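PDB 6LN0: Non-structural protein 3 from Porcine deltacoronavirus, which combines a macro domain, which probably binds ADP-ribose as its relatives do, with a papain-like protease domain that presumably cleaves the viral polyprotein. Local coordinates for residues Lys182-Pro186 with Gln187-Glu191; Gln315-Ser318 with Leu319-Asn323. All blocks are in the same frame, centred on the assembly; numbering follows the deposited sequence.

Contact 1: residues Lys182-Pro186 with Gln187-Glu191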
# COMPACT_ATOMS: atom_id res chain seq x y z
N LYS A 182 8.79 -7.76 4.59
CA LYS A 182 8.21 -9.07 4.32
C LYS A 182 8.73 -9.63 3.00
O LYS A 182 9.08 -8.88 2.08
CB LYS A 182 6.69 -9.00 4.27
CG LYS A 182 6.09 -7.90 5.15
CD LYS A 182 4.60 -8.08 5.33
CE LYS A 182 4.12 -7.49 6.65
NZ LYS A 182 2.84 -8.11 7.16
N ALA A 183 8.76 -10.96 2.91
CA ALA A 183 8.96 -11.68 1.65
C ALA A 183 7.60 -12.20 1.22
O ALA A 183 7.04 -13.08 1.87
CB ALA A 183 9.94 -12.83 1.82
N LEU A 184 7.05 -11.65 0.14
CA LEU A 184 5.68 -11.97 -0.23
C LEU A 184 5.65 -12.72 -1.55
O LEU A 184 6.47 -12.46 -2.44
CB LEU A 184 4.82 -10.71 -0.35
CG LEU A 184 4.60 -9.87 0.91
CD1 LEU A 184 3.80 -8.63 0.56
CD2 LEU A 184 3.89 -10.66 2.00
N THR A 185 4.72 -13.67 -1.67
CA THR A 185 4.45 -14.30 -2.95
C THR A 185 3.57 -13.38 -3.78
O THR A 185 2.85 -12.54 -3.23
CB THR A 185 3.77 -15.67 -2.77
OG1 THR A 185 2.34 -15.50 -2.72
CG2 THR A 185 4.22 -16.34 -1.49
N PRO A 186 3.60 -13.51 -5.11
CA PRO A 186 2.73 -12.66 -5.94
C PRO A 186 1.28 -12.73 -5.48
O PRO A 186 0.50 -11.80 -5.72
CB PRO A 186 2.92 -13.23 -7.35
CG PRO A 186 4.32 -13.82 -7.32
CD PRO A 186 4.48 -14.37 -5.93
N GLN A 187 0.90 -13.81 -4.79
CA GLN A 187 -0.42 -13.86 -4.17
C GLN A 187 -0.46 -13.02 -2.89
O GLN A 187 -1.39 -12.23 -2.69
CB GLN A 187 -0.82 -15.30 -3.85
CG GLN A 187 -2.18 -15.40 -3.15
CD GLN A 187 -3.33 -14.88 -4.01
OE1 GLN A 187 -3.19 -14.71 -5.23
NE2 GLN A 187 -4.47 -14.62 -3.38
N GLY A 188 0.54 -13.18 -2.02
CA GLY A 188 0.58 -12.41 -0.79
C GLY A 188 0.60 -10.91 -1.04
O GLY A 188 0.04 -10.14 -0.25
N VAL A 189 1.23 -10.48 -2.14
CA VAL A 189 1.31 -9.06 -2.47
C VAL A 189 -0.09 -8.47 -2.62
O VAL A 189 -0.38 -7.39 -2.09
CB VAL A 189 2.15 -8.86 -3.75
CG1 VAL A 189 1.92 -7.47 -4.32
CG2 VAL A 189 3.62 -9.08 -3.44
N LEU A 190 -0.98 -9.17 -3.32
CA LEU A 190 -2.34 -8.67 -3.47
C LEU A 190 -3.14 -8.84 -2.19
O LEU A 190 -4.03 -8.03 -1.89
CB LEU A 190 -3.03 -9.36 -4.64
CG LEU A 190 -4.49 -8.94 -4.83
CD1 LEU A 190 -4.63 -7.92 -5.97
CD2 LEU A 190 -5.38 -10.15 -5.06
N GLU A 191 -2.86 -9.88 -1.41
CA GLU A 191 -3.48 -9.98 -0.10
C GLU A 191 -3.02 -8.87 0.84
O GLU A 191 -3.71 -8.56 1.82
CB GLU A 191 -3.16 -11.32 0.54
CG GLU A 191 -3.33 -12.54 -0.39
CD GLU A 191 -3.70 -13.81 0.36
OE1 GLU A 191 -4.91 -14.05 0.55
OE2 GLU A 191 -2.78 -14.56 0.74
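Leu184, the last residue of strand 180-184, meets Val189 in the first full turn of the helix that follows. Its CB lies 3.7 Å from Val189 CG2, while CD1 is about equally near the CA and CG2 of Val189, and the two side chains cross at a slant. Leu184 also rests on Val170, and Val189 on Thr168 and Pro204, which seats the start of the helix on strand 168-173 and the loop at Pro204. A strand pair leading into a helix, with strand 168-173 parallel to 209-212, is consistent with the ubiquitin-like domain that precedes the papain-like protease in coronavirus nsp3. Thr185 comes next and shows the principle of the N-cap: the first amides of a helix have no carbonyl one turn back, and a side-chain oxygen takes that place. With OG1 between the backbone N and the carbonyl carbon (chi1 89°), the hydroxyl oxygen turns toward the open helix end. Gly188 N gives it a nearly straight bond, 3.0 Å to Thr185 OG1 at 165°. The carbonyl of Thr185 meanwhile opens the regular helical pattern, receiving Val189 N at 2.8 Å from Thr185 O. Pro186, right after the cap, has no amide hydrogen to satisfy.

Contact 2: residues Gln315-Ser318 with Leu319-Asn323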
# COMPACT_ATOMS: atom_id res chain seq x y z
N GLN A 315 -11.76 26.91 5.94
CA GLN A 315 -11.69 25.45 5.87
C GLN A 315 -11.49 24.83 7.25
O GLN A 315 -12.17 23.88 7.63
CB GLN A 315 -10.55 25.02 4.94
CG GLN A 315 -10.94 24.63 3.52
CD GLN A 315 -9.77 23.95 2.78
OE1 GLN A 315 -8.70 24.55 2.61
NE2 GLN A 315 -9.98 22.71 2.36
N VAL A 316 -10.55 25.38 8.02
CA VAL A 316 -10.24 24.79 9.32
C VAL A 316 -11.43 24.92 10.26
O VAL A 316 -11.91 23.92 10.81
CB VAL A 316 -8.98 25.43 9.91
CG1 VAL A 316 -8.72 24.90 11.31
CG2 VAL A 316 -7.80 25.21 8.97
N ILE A 317 -11.93 26.14 10.47
CA ILE A 317 -13.00 26.31 11.45
C ILE A 317 -14.24 25.53 11.02
O ILE A 317 -14.98 25.01 11.86
CB ILE A 317 -13.32 27.80 11.70
CG1 ILE A 317 -14.32 27.90 12.83
CG2 ILE A 317 -13.90 28.50 10.48
CD1 ILE A 317 -13.83 27.25 14.11
N SER A 318 -14.47 25.41 9.71
CA SER A 318 -15.63 24.66 9.26
C SER A 318 -15.43 23.16 9.48
O SER A 318 -16.38 22.44 9.82
CB SER A 318 -15.91 24.96 7.79
OG SER A 318 -16.59 23.86 7.19
N LEU A 319 -14.19 22.67 9.31
CA LEU A 319 -13.89 21.28 9.63
C LEU A 319 -14.12 21.00 11.11
O LEU A 319 -14.79 20.02 11.46
CB LEU A 319 -12.44 20.96 9.25
CG LEU A 319 -11.98 19.64 9.84
CD1 LEU A 319 -12.49 18.52 8.98
CD2 LEU A 319 -10.47 19.61 9.94
N LEU A 320 -13.60 21.85 11.99
CA LEU A 320 -13.74 21.61 13.42
C LEU A 320 -15.20 21.62 13.84
O LEU A 320 -15.65 20.72 14.57
CB LEU A 320 -12.95 22.66 14.20
CG LEU A 320 -11.46 22.69 13.87
CD1 LEU A 320 -10.76 23.73 14.76
CD2 LEU A 320 -10.81 21.28 14.00
N VAL A 321 -15.95 22.63 13.39
CA VAL A 321 -17.33 22.81 13.85
C VAL A 321 -18.21 21.65 13.39
O VAL A 321 -19.03 21.13 14.15
CB VAL A 321 -17.89 24.17 13.37
CG1 VAL A 321 -19.40 24.18 13.44
CG2 VAL A 321 -17.31 25.30 14.19
N SER A 322 -18.04 21.21 12.15
CA SER A 322 -18.84 20.09 11.68
C SER A 322 -18.49 18.76 12.35
O SER A 322 -19.29 17.82 12.27
CB SER A 322 -18.70 19.94 10.17
OG SER A 322 -17.43 19.46 9.90
N ASN A 323 -17.33 18.64 13.01
CA ASN A 323 -17.01 17.45 13.78
C ASN A 323 -17.37 17.60 15.25
O ASN A 323 -16.86 16.84 16.09
CB ASN A 323 -15.54 17.09 13.66
CG ASN A 323 -15.25 16.34 12.41
OD1 ASN A 323 -15.31 15.11 12.37
ND2 ASN A 323 -14.93 17.07 11.36
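Residues 315-322 form the last turns of helix 313-322, where Leu319, Leu320, Val321 and Ser322 each donate their backbone N-H to the carbonyl four residues earlier, and Asn323 follows it. The bond from Leu320 N to Val316 O, 2.9 Å, is the straightest of these four at 166°. Two apolar pairs follow the same spacing. Val316 CG1 and Leu320 CD1 lie side by side at 4.2 Å, and Ile317 CD1 meets Val321 CG2 at 4.0 Å, the members of each pair pointing the same way. Ile317 gets there with CG1 anti to the backbone N (chi1 -174°) and a bend at chi2 that brings CD1 alongside the valine methyl. Val321 CG2 also sits 3.3 Å from Ile317 O.

The helix end illustrates how a side chain can close a final turn. Asn323 ND2 donates to Leu319 O at 3.0 Å, almost straight and in its own amide plane, while Asn323 N reaches the same oxygen from the opposite face of the carbonyl. Arg277 holds the other end of that amide through OD1. Gln315 OE1 is hydrogen-bonded to Arg305. The helix probably belongs to the protease's helical thumb: Leu320 packs on Trp298 and Ile299 of helix 293-302 and on Phe269 of helix 260-270; Ile317 bridges Leu268 and Phe269 of that second helix to Val378 and Ile380 of strand 376-383, which Val321 also touches at Val378.

In the fold
From the N terminus the chain first builds the six-stranded sheet of the macro domain, then enters the small four-stranded sheet in which contact 1 lies. There 182-191 makes the turn from edge strand 180-184 into helix 186-192. A run of helices, with a short pair of strands, follows before helix 313-322, whose final turns hold contact 2 and lead on to strand 327-332 of the eight-stranded sheet. The two are local contacts in series, neither nested nor crossing, with centres about 40 Å apart and no touch. One joins an edge strand of the small sheet to the helix that follows it; the other ties a helix to its neighbours and to strand 376-383, in the part of the chain that also carries the zinc site.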